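Local coordinates for L-glyceraldehyde 3-phosphate reductase (Clostridium beijerinckii, PDB 6HG6), which binds NADPH and, as an aldo-keto reductase of the Shaker channel beta-subunit family, probably uses it to reduce aldehydes, furfural among them, at residues Asn194-Ser197 against Thr202-Asn205; Gly207-Ala212 against Lys217-Phe222; Trp285-Lys288 against Ser294-Ile297. One frame throughout, in Å; residues are numbered along the deposited sequence.

Contact 1: residues Asn194-Ser197 against Thr202-Asn205. With EDO (1,2-ethanediol), chain H.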
loop_
_atom_site.group_PDB
_atom_site.type_symbol
_atom_site.label_atom_id
_atom_site.label_comp_id
_atom_site.label_asym_id
_atom_site.label_seq_id
_atom_site.Cartn_x
_atom_site.Cartn_y
_atom_site.Cartn_z
ATOM N N ASN A 194 -3.095 2.858 -5.136
ATOM C CA ASN A 194 -3.584 2.307 -6.416
ATOM C C ASN A 194 -2.773 1.081 -6.839
ATOM O O ASN A 194 -1.580 0.987 -6.543
ATOM C CB ASN A 194 -3.605 3.350 -7.533
ATOM C CG ASN A 194 -4.566 4.495 -7.315
ATOM O OD1 ASN A 194 -4.306 5.337 -6.462
ATOM N ND2 ASN A 194 -5.676 4.508 -8.056
ATOM N N ARG A 195 -3.434 0.175 -7.533
ATOM C CA ARG A 195 -2.786 -1.032 -8.094
ATOM C C ARG A 195 -1.886 -0.565 -9.228
ATOM O O ARG A 195 -2.360 0.209 -10.057
ATOM C CB ARG A 195 -3.824 -2.028 -8.628
ATOM C CG ARG A 195 -3.252 -3.407 -8.938
ATOM C CD ARG A 195 -4.293 -4.489 -9.290
ATOM N NE ARG A 195 -5.340 -4.607 -8.279
ATOM C CZ ARG A 195 -6.524 -3.974 -8.302
ATOM N NH1 ARG A 195 -6.854 -3.168 -9.307
ATOM N NH2 ARG A 195 -7.371 -4.133 -7.295
ATOM N N TYR A 196 -0.641 -1.027 -9.241
ATOM C CA TYR A 196 0.339 -0.667 -10.296
ATOM C C TYR A 196 1.406 -1.736 -10.394
ATOM O O TYR A 196 1.960 -2.096 -9.354
ATOM C CB TYR A 196 0.966 0.685 -9.962
ATOM C CG TYR A 196 1.784 1.331 -11.046
ATOM C CD1 TYR A 196 1.408 1.297 -12.380
ATOM C CD2 TYR A 196 2.944 2.030 -10.737
ATOM C CE1 TYR A 196 2.182 1.901 -13.371
ATOM C CE2 TYR A 196 3.688 2.683 -11.704
ATOM C CZ TYR A 196 3.319 2.623 -13.032
ATOM O OH TYR A 196 4.089 3.253 -13.974
ATOM N N SER A 197 1.651 -2.235 -11.595
ATOM C CA SER A 197 2.718 -3.226 -11.846
ATOM C C SER A 197 3.145 -3.117 -13.298
ATOM O O SER A 197 2.458 -2.472 -14.087
ATOM C CB SER A 197 2.263 -4.625 -11.571
ATOM O OG SER A 197 1.306 -4.995 -12.544
ATOM N N THR A 202 -3.015 0.697 -15.375
ATOM C CA THR A 202 -4.258 1.474 -15.189
ATOM C C THR A 202 -3.952 2.929 -14.816
ATOM O O THR A 202 -4.524 3.824 -15.477
ATOM C CB THR A 202 -5.195 0.841 -14.151
ATOM O OG1 THR A 202 -5.530 -0.437 -14.668
ATOM C CG2 THR A 202 -6.463 1.648 -13.926
ATOM N N ILE A 203 -3.069 3.175 -13.858
ATOM C CA ILE A 203 -2.833 4.568 -13.355
ATOM C C ILE A 203 -2.089 5.407 -14.414
ATOM O O ILE A 203 -2.055 6.640 -14.257
ATOM C CB ILE A 203 -2.127 4.596 -11.976
ATOM C CG1 ILE A 203 -0.676 4.112 -12.031
ATOM C CG2 ILE A 203 -2.920 3.843 -10.918
ATOM C CD1 ILE A 203 0.088 4.423 -10.762
ATOM N N GLU A 204 -1.504 4.783 -15.436
ATOM C CA GLU A 204 -0.817 5.507 -16.540
ATOM C C GLU A 204 -1.883 5.964 -17.550
ATOM O O GLU A 204 -1.576 6.858 -18.359
ATOM C CB GLU A 204 0.228 4.609 -17.213
ATOM C CG GLU A 204 1.403 4.202 -16.333
ATOM C CD GLU A 204 2.435 3.266 -16.968
ATOM O OE1 GLU A 204 2.240 2.847 -18.140
ATOM O OE2 GLU A 204 3.451 2.953 -16.315
ATOM N N ASN A 205 -3.068 5.341 -17.547
ATOM C CA ASN A 205 -4.126 5.520 -18.580
ATOM C C ASN A 205 -5.422 6.150 -18.050
ATOM O O ASN A 205 -6.209 6.650 -18.888
ATOM C CB ASN A 205 -4.456 4.167 -19.216
ATOM C CG ASN A 205 -3.231 3.528 -19.838
ATOM O OD1 ASN A 205 -2.447 4.204 -20.472
ATOM N ND2 ASN A 205 -3.053 2.233 -19.661
HETATM C C1 EDO H . -3.060 11.145 -18.314
HETATM O O1 EDO H . -3.790 12.306 -17.923
HETATM C C2 EDO H . -3.949 9.997 -18.640
HETATM O O2 EDO H . -3.521 8.782 -18.050
HETATM O O HOH W 1 -1.980 0.844 -12.601
#
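I203 covers one face of the Y196 ring, and the carboxylate of E204 meets its edge at the hydroxyl. Here the sixth strand of a TIM barrel, 189-195, runs out into a loop that folds back as the single short turn 202-205. I203 CD1 stands 3.7 Å from the Y196 ring centroid and 18° off the normal, a CH-pi contact, while CG1 lies against the CD1 corner. The side chain of I203 serves both neighbours because its CG1 sits between the backbone N and the carbonyl carbon (chi1 69°): one branch goes to the ring, and the other, CG2, reaches N194 CB at 3.5 Å. Beyond the opposite face of Y196 lies the ring of W285.

At the rim, Y196 OH donates to E204 OE2; the modelled 2.4 Å between them is very short and its exact value doubtful. The carboxylate plane is turned 69° from the ring. K209 NZ also bonds this hydroxyl, and R201 forms a salt bridge with E204 OE1, so both ends of the pair have a cationic neighbour that would probably stabilise negative charge there. The polar end of N194 leaves the contact, its ND2 bonding Y170 O. Between the backbones a water closes the remaining distance: it donates to R195 O at 2.6 Å and accepts from I203 N at 2.9 Å.

Contact 2: residues Gly207-Ala212 against Lys217-Phe222. With NDP (NADPH dihydro-nicotinamide-adenine-dinucleotide phosphate), chain B; EDO (1,2-ethanediol), chain H.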
loop_
_atom_site.group_PDB
_atom_site.type_symbol
_atom_site.label_atom_id
_atom_site.label_comp_id
_atom_site.label_asym_id
_atom_site.label_seq_id
_atom_site.Cartn_x
_atom_site.Cartn_y
_atom_site.Cartn_z
ATOM N N GLY A 207 -5.454 8.666 -15.761
ATOM C CA GLY A 207 -5.071 10.006 -15.292
ATOM C C GLY A 207 -4.564 10.062 -13.868
ATOM O O GLY A 207 -4.085 11.140 -13.508
ATOM N N LEU A 208 -4.585 8.969 -13.106
ATOM C CA LEU A 208 -4.245 9.030 -11.663
ATOM C C LEU A 208 -2.777 9.398 -11.479
ATOM O O LEU A 208 -2.483 10.315 -10.644
ATOM C CB LEU A 208 -4.638 7.734 -10.951
ATOM C CG LEU A 208 -4.486 7.717 -9.424
ATOM C CD1 LEU A 208 -3.020 7.563 -9.045
ATOM C CD2 LEU A 208 -5.094 8.971 -8.769
ATOM N N LYS A 209 -1.868 8.726 -12.162
ATOM C CA LYS A 209 -0.428 8.988 -11.924
ATOM C C LYS A 209 -0.086 10.449 -12.235
ATOM O O LYS A 209 0.579 11.084 -11.375
ATOM C CB LYS A 209 0.423 8.008 -12.707
ATOM C CG LYS A 209 1.869 7.901 -12.262
ATOM C CD LYS A 209 2.596 6.849 -13.093
ATOM C CE LYS A 209 4.074 6.773 -12.779
ATOM N NZ LYS A 209 4.858 6.012 -13.769
ATOM N N ARG A 210 -0.586 10.980 -13.341
ATOM C CA ARG A 210 -0.346 12.383 -13.740
ATOM C C ARG A 210 -1.078 13.353 -12.795
ATOM O O ARG A 210 -0.471 14.364 -12.464
ATOM C CB ARG A 210 -0.762 12.586 -15.194
ATOM C CG ARG A 210 -0.703 14.028 -15.683
ATOM C CD ARG A 210 -1.061 14.020 -17.159
ATOM N NE ARG A 210 -1.553 15.278 -17.732
ATOM C CZ ARG A 210 -0.979 16.016 -18.701
ATOM N NH1 ARG A 210 0.179 15.683 -19.262
ATOM N NH2 ARG A 210 -1.593 17.110 -19.121
ATOM N N ALA A 211 -2.332 13.100 -12.422
ATOM C CA ALA A 211 -3.105 14.008 -11.539
ATOM C C ALA A 211 -2.418 14.066 -10.173
ATOM O O ALA A 211 -2.342 15.151 -9.615
ATOM C CB ALA A 211 -4.550 13.579 -11.413
ATOM N N ALA A 212 -1.943 12.937 -9.642
ATOM C CA ALA A 212 -1.291 12.892 -8.312
ATOM C C ALA A 212 -0.056 13.785 -8.378
ATOM O O ALA A 212 0.086 14.688 -7.536
ATOM C CB ALA A 212 -0.958 11.495 -7.900
ATOM N N LYS A 217 0.201 15.092 -4.678
ATOM C CA LYS A 217 -0.244 13.960 -3.848
ATOM C C LYS A 217 0.673 12.761 -4.068
ATOM O O LYS A 217 1.142 12.534 -5.210
ATOM C CB LYS A 217 -1.676 13.567 -4.198
ATOM C CG LYS A 217 -2.638 14.723 -4.256
ATOM C CD LYS A 217 -2.768 15.431 -2.887
ATOM C CE LYS A 217 -3.710 16.616 -2.982
ATOM N NZ LYS A 217 -3.857 17.284 -1.679
ATOM N N GLY A 218 0.947 12.044 -2.994
ATOM C CA GLY A 218 1.741 10.818 -3.082
ATOM C C GLY A 218 0.950 9.699 -3.737
ATOM O O GLY A 218 -0.297 9.802 -3.897
ATOM N N ILE A 219 1.682 8.674 -4.140
ATOM C CA ILE A 219 1.089 7.417 -4.637
ATOM C C ILE A 219 1.768 6.274 -3.912
ATOM O O ILE A 219 2.986 6.202 -3.908
ATOM C CB ILE A 219 1.252 7.234 -6.152
ATOM C CG1 ILE A 219 0.702 8.430 -6.925
ATOM C CG2 ILE A 219 0.599 5.899 -6.556
ATOM C CD1 ILE A 219 1.048 8.459 -8.363
ATOM N N ILE A 220 0.987 5.329 -3.434
ATOM C CA ILE A 220 1.565 4.072 -2.888
ATOM C C ILE A 220 0.958 2.985 -3.769
ATOM O O ILE A 220 -0.270 2.925 -3.938
ATOM C CB ILE A 220 1.359 3.933 -1.355
ATOM C CG1 ILE A 220 1.954 2.613 -0.876
ATOM C CG2 ILE A 220 -0.096 4.059 -0.894
ATOM C CD1 ILE A 220 1.963 2.468 0.639
ATOM N N ALA A 221 1.815 2.240 -4.451
ATOM C CA ALA A 221 1.418 1.243 -5.450
ATOM C C ALA A 221 1.213 -0.101 -4.780
ATOM O O ALA A 221 2.121 -0.575 -4.102
ATOM C CB ALA A 221 2.499 1.153 -6.487
ATOM N N PHE A 222 0.088 -0.748 -5.026
ATOM C CA PHE A 222 -0.075 -2.112 -4.491
ATOM C C PHE A 222 -0.158 -3.141 -5.605
ATOM O O PHE A 222 -0.322 -2.789 -6.803
ATOM C CB PHE A 222 -1.233 -2.143 -3.530
ATOM C CG PHE A 222 -2.589 -2.016 -4.140
ATOM C CD1 PHE A 222 -3.265 -3.138 -4.580
ATOM C CD2 PHE A 222 -3.257 -0.803 -4.091
ATOM C CE1 PHE A 222 -4.564 -3.026 -5.060
ATOM C CE2 PHE A 222 -4.572 -0.706 -4.543
ATOM C CZ PHE A 222 -5.213 -1.800 -5.044
HETATM P PA NDP B . 2.603 -8.136 -3.813
HETATM O O1A NDP B . 2.188 -7.910 -5.228
HETATM O O2A NDP B . 3.861 -7.601 -3.207
HETATM O O5B NDP B . 2.472 -9.699 -3.455
HETATM C C5B NDP B . 2.843 -10.159 -2.128
HETATM C C4B NDP B . 3.024 -11.654 -2.151
HETATM O O4B NDP B . 4.008 -11.974 -3.169
HETATM C C3B NDP B . 3.551 -12.307 -0.865
HETATM O O3B NDP B . 2.523 -12.670 0.052
HETATM C C2B NDP B . 4.256 -13.535 -1.428
HETATM O O2B NDP B . 3.248 -14.499 -1.721
HETATM C C1B NDP B . 4.860 -12.998 -2.719
HETATM N N9A NDP B . 6.194 -12.421 -2.603
HETATM C C8A NDP B . 6.557 -11.281 -1.927
HETATM N N7A NDP B . 7.826 -10.982 -2.052
HETATM C C5A NDP B . 8.336 -11.985 -2.864
HETATM C C6A NDP B . 9.628 -12.232 -3.368
HETATM N N6A NDP B . 10.678 -11.454 -3.116
HETATM N N1A NDP B . 9.796 -13.321 -4.161
HETATM C C2A NDP B . 8.733 -14.099 -4.411
HETATM N N3A NDP B . 7.475 -13.960 -3.999
HETATM C C4A NDP B . 7.337 -12.872 -3.221
HETATM O O3 NDP B . 1.459 -7.488 -2.870
HETATM P PN NDP B . -0.051 -7.860 -2.490
HETATM O O1N NDP B . 0.009 -8.852 -1.377
HETATM O O2N NDP B . -0.867 -8.152 -3.707
HETATM O O5D NDP B . -0.541 -6.442 -1.898
HETATM C C5D NDP B . 0.342 -5.757 -0.972
HETATM C C4D NDP B . -0.478 -4.848 -0.088
HETATM O O4D NDP B . -1.149 -3.871 -0.904
HETATM C C3D NDP B . -1.624 -5.496 0.685
HETATM O O3D NDP B . -1.132 -6.188 1.824
HETATM C C2D NDP B . -2.460 -4.253 1.014
HETATM O O2D NDP B . -1.903 -3.568 2.105
HETATM C C1D NDP B . -2.337 -3.429 -0.264
HETATM N N1N NDP B . -3.487 -3.632 -1.181
HETATM C C2N NDP B . -4.387 -2.613 -1.379
HETATM C C3N NDP B . -5.600 -2.809 -1.981
HETATM C C7N NDP B . -6.531 -1.637 -2.152
HETATM O O7N NDP B . -6.258 -0.528 -1.654
HETATM N N7N NDP B . -7.656 -1.858 -2.830
HETATM C C4N NDP B . -5.926 -4.204 -2.441
HETATM C C5N NDP B . -4.810 -5.170 -2.363
HETATM C C6N NDP B . -3.654 -4.841 -1.830
HETATM P P2B NDP B . 3.654 -16.058 -1.586
HETATM O O1X NDP B . 4.756 -16.301 -0.575
HETATM O O2X NDP B . 2.356 -16.740 -1.183
HETATM O O3X NDP B . 4.081 -16.398 -3.007
HETATM C C1 EDO H . -3.060 11.145 -18.314
HETATM O O1 EDO H . -3.790 12.306 -17.923
HETATM C C2 EDO H . -3.949 9.997 -18.640
HETATM O O2 EDO H . -3.521 8.782 -18.050
#
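A212 and I219 form the tight part of this contact, A212 CB lying 3.6 Å from I219 CG1. The segments belong to one alpha-to-beta step of the TIM barrel: helix 208-214 covers the outside of the barrel and the chain then turns into its seventh strand, 218-222. Helix and strand axes approach to 8.8 Å with their directions 146° apart; the backbones come nearest at the turn, A212 CA to K217 CA 4.7 Å. There K217 N bonds A212 O at 2.9 Å with an N-H...O angle of 160°.

Toward the start of the helix the packing is looser. With CG1 anti to the carbonyl carbon (chi1 -55°), the CG1-CD1 arm of I219 is directed at the helix; the K209 side chain crosses it at about a right angle, CG 4.0 Å from I219 CD1, and L208 CD1 is 4.2 Å from that methyl. K209 itself extends onward to a salt bridge with D289. The outer side is exposed at R210, which points away from the strand; G207 N, at the N-cap position, makes a weak bond to ethanediol O2.

At its far end the strand leaves the helix and meets the cofactor: NADPH C3N lies over the centre of the F222 ring, 3.1 Å above its plane.

Contact 3: residues Trp285-Lys288 against Ser294-Ile297. With NDP (NADPH dihydro-nicotinamide-adenine-dinucleotide phosphate), chain B.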
loop_
_atom_site.group_PDB
_atom_site.type_symbol
_atom_site.label_atom_id
_atom_site.label_comp_id
_atom_site.label_asym_id
_atom_site.label_seq_id
_atom_site.Cartn_x
_atom_site.Cartn_y
_atom_site.Cartn_z
ATOM N N TRP A 285 10.779 -1.285 -10.652
ATOM C CA TRP A 285 10.111 -0.616 -11.787
ATOM C C TRP A 285 8.976 0.280 -11.280
ATOM O O TRP A 285 8.820 1.418 -11.759
ATOM C CB TRP A 285 9.665 -1.682 -12.798
ATOM C CG TRP A 285 9.006 -1.096 -13.998
ATOM C CD1 TRP A 285 9.606 -0.811 -15.182
ATOM C CD2 TRP A 285 7.627 -0.721 -14.142
ATOM N NE1 TRP A 285 8.690 -0.283 -16.043
ATOM C CE2 TRP A 285 7.481 -0.216 -15.453
ATOM C CE3 TRP A 285 6.508 -0.781 -13.322
ATOM C CZ2 TRP A 285 6.272 0.270 -15.938
ATOM C CZ3 TRP A 285 5.308 -0.311 -13.812
ATOM C CH2 TRP A 285 5.192 0.179 -15.107
ATOM N N VAL A 286 8.165 -0.201 -10.361
ATOM C CA VAL A 286 7.044 0.603 -9.835
ATOM C C VAL A 286 7.562 1.918 -9.223
ATOM O O VAL A 286 6.807 2.907 -9.254
ATOM C CB VAL A 286 6.239 -0.253 -8.841
ATOM C CG1 VAL A 286 5.420 0.573 -7.948
ATOM C CG2 VAL A 286 5.397 -1.262 -9.595
ATOM N N LEU A 287 8.758 1.918 -8.665
ATOM C CA LEU A 287 9.385 3.097 -7.993
ATOM C C LEU A 287 10.215 3.957 -8.953
ATOM O O LEU A 287 10.862 4.907 -8.486
ATOM C CB LEU A 287 10.302 2.603 -6.868
ATOM C CG LEU A 287 9.578 2.061 -5.630
ATOM C CD1 LEU A 287 10.584 1.406 -4.712
ATOM C CD2 LEU A 287 8.787 3.125 -4.891
ATOM N N LYS A 288 10.274 3.640 -10.230
ATOM C CA LYS A 288 11.253 4.331 -11.107
ATOM C C LYS A 288 10.967 5.835 -11.189
ATOM O O LYS A 288 11.929 6.595 -11.414
ATOM C CB LYS A 288 11.296 3.669 -12.484
ATOM C CG LYS A 288 10.107 3.874 -13.405
ATOM C CD LYS A 288 10.237 2.956 -14.604
ATOM C CE LYS A 288 9.343 3.282 -15.776
ATOM N NZ LYS A 288 8.033 3.813 -15.425
ATOM N N SER A 294 5.925 5.059 -2.772
ATOM C CA SER A 294 6.216 3.788 -2.082
ATOM C C SER A 294 5.563 2.635 -2.819
ATOM O O SER A 294 4.579 2.828 -3.554
ATOM C CB SER A 294 5.650 3.844 -0.667
ATOM O OG SER A 294 6.043 2.743 0.125
ATOM N N VAL A 295 6.149 1.476 -2.649
ATOM C CA VAL A 295 5.504 0.236 -3.165
ATOM C C VAL A 295 5.110 -0.600 -1.944
ATOM O O VAL A 295 5.945 -0.816 -1.021
ATOM C CB VAL A 295 6.408 -0.525 -4.135
ATOM C CG1 VAL A 295 7.710 -0.935 -3.483
ATOM C CG2 VAL A 295 5.673 -1.728 -4.709
ATOM N N LEU A 296 3.886 -1.087 -1.994
ATOM C CA LEU A 296 3.297 -1.853 -0.896
ATOM C C LEU A 296 3.450 -3.331 -1.194
ATOM O O LEU A 296 2.971 -3.798 -2.263
ATOM C CB LEU A 296 1.879 -1.275 -0.859
ATOM C CG LEU A 296 1.012 -1.534 0.327
ATOM C CD1 LEU A 296 1.722 -1.461 1.661
ATOM C CD2 LEU A 296 -0.171 -0.614 0.232
ATOM N N ILE A 297 4.246 -4.039 -0.382
ATOM C CA ILE A 297 4.495 -5.500 -0.514
ATOM C C ILE A 297 3.711 -6.289 0.540
ATOM O O ILE A 297 3.331 -5.741 1.577
ATOM C CB ILE A 297 5.985 -5.880 -0.379
ATOM C CG1 ILE A 297 6.503 -5.674 1.056
ATOM C CG2 ILE A 297 6.796 -5.118 -1.404
ATOM C CD1 ILE A 297 7.851 -6.282 1.376
HETATM P PA NDP B . 2.603 -8.136 -3.813
HETATM O O1A NDP B . 2.188 -7.910 -5.228
HETATM O O2A NDP B . 3.861 -7.601 -3.207
HETATM O O5B NDP B . 2.472 -9.699 -3.455
HETATM C C5B NDP B . 2.843 -10.159 -2.128
HETATM C C4B NDP B . 3.024 -11.654 -2.151
HETATM O O4B NDP B . 4.008 -11.974 -3.169
HETATM C C3B NDP B . 3.551 -12.307 -0.865
HETATM O O3B NDP B . 2.523 -12.670 0.052
HETATM C C2B NDP B . 4.256 -13.535 -1.428
HETATM O O2B NDP B . 3.248 -14.499 -1.721
HETATM C C1B NDP B . 4.860 -12.998 -2.719
HETATM N N9A NDP B . 6.194 -12.421 -2.603
HETATM C C8A NDP B . 6.557 -11.281 -1.927
HETATM N N7A NDP B . 7.826 -10.982 -2.052
HETATM C C5A NDP B . 8.336 -11.985 -2.864
HETATM C C6A NDP B . 9.628 -12.232 -3.368
HETATM N N6A NDP B . 10.678 -11.454 -3.116
HETATM N N1A NDP B . 9.796 -13.321 -4.161
HETATM C C2A NDP B . 8.733 -14.099 -4.411
HETATM N N3A NDP B . 7.475 -13.960 -3.999
HETATM C C4A NDP B . 7.337 -12.872 -3.221
HETATM O O3 NDP B . 1.459 -7.488 -2.870
HETATM P PN NDP B . -0.051 -7.860 -2.490
HETATM O O1N NDP B . 0.009 -8.852 -1.377
HETATM O O2N NDP B . -0.867 -8.152 -3.707
HETATM O O5D NDP B . -0.541 -6.442 -1.898
HETATM C C5D NDP B . 0.342 -5.757 -0.972
HETATM C C4D NDP B . -0.478 -4.848 -0.088
HETATM O O4D NDP B . -1.149 -3.871 -0.904
HETATM C C3D NDP B . -1.624 -5.496 0.685
HETATM O O3D NDP B . -1.132 -6.188 1.824
HETATM C C2D NDP B . -2.460 -4.253 1.014
HETATM O O2D NDP B . -1.903 -3.568 2.105
HETATM C C1D NDP B . -2.337 -3.429 -0.264
HETATM N N1N NDP B . -3.487 -3.632 -1.181
HETATM C C2N NDP B . -4.387 -2.613 -1.379
HETATM C C3N NDP B . -5.600 -2.809 -1.981
HETATM C C7N NDP B . -6.531 -1.637 -2.152
HETATM O O7N NDP B . -6.258 -0.528 -1.654
HETATM N N7N NDP B . -7.656 -1.858 -2.830
HETATM C C4N NDP B . -5.926 -4.204 -2.441
HETATM C C5N NDP B . -4.810 -5.170 -2.363
HETATM C C6N NDP B . -3.654 -4.841 -1.830
HETATM P P2B NDP B . 3.654 -16.058 -1.586
HETATM O O1X NDP B . 4.756 -16.301 -0.575
HETATM O O2X NDP B . 2.356 -16.740 -1.183
HETATM O O3X NDP B . 4.081 -16.398 -3.007
#
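S294 OG is gripped by several groups: it is hydrogen-bonded to P26 O and to the hydroxyl of S29, with a weak bond to M27 O, while the backbone carbonyl carbon of S294 touches L287 on the other side. The contact lies in the last alpha-to-beta step of the TIM barrel, where helix 278-286 ends and the chain turns into the eighth strand, 294-297. With its CB directed away from 285-288, S294 ties this strand to S29 of the first strand and to the chain just before it, P26 and M27.

Across the contact the interaction is apolar. V295 faces the helix end and divides its two methyls between two neighbours: CG1, set between the backbone N and the carbonyl carbon (chi1 60°), meets L287 CD1 at 3.9 Å, while CG2 meets V286 CG1 at 4.0 Å. Both pairs of side chains cross at about a right angle. The second branch of L287 rests on backbone instead, its CD2 3.8 Å from V295 N.

Further along, the strand turns to the cofactor. I297 CA comes within 3.5 Å of NADPH O2A on the diphosphate, and L296 CG lies 3.4 Å from O4D of the nicotinamide ribose.

In the fold
Followed from the N terminus, the three contacts come in series; none nests in or crosses another. Contact 1 closes the loop 198-201 after the sixth barrel strand, contact 2 the end of helix 208-214 and the turn into the seventh, and contact 3 the loop 289-293 before the eighth. Parallel strand pairing joins them: N194 O lies 2.8 Å from F222 N, a probable hydrogen bond, and A221 is bonded through its backbone to S294 and L296. Outside the sheet, L208 CD1 of contact 2 packs on N194 OD1 of contact 1, and V286 of contact 3 on both Y196 and A221. Together they tie three consecutive strands to their helices, with contacts 2 and 3 also reaching NADPH.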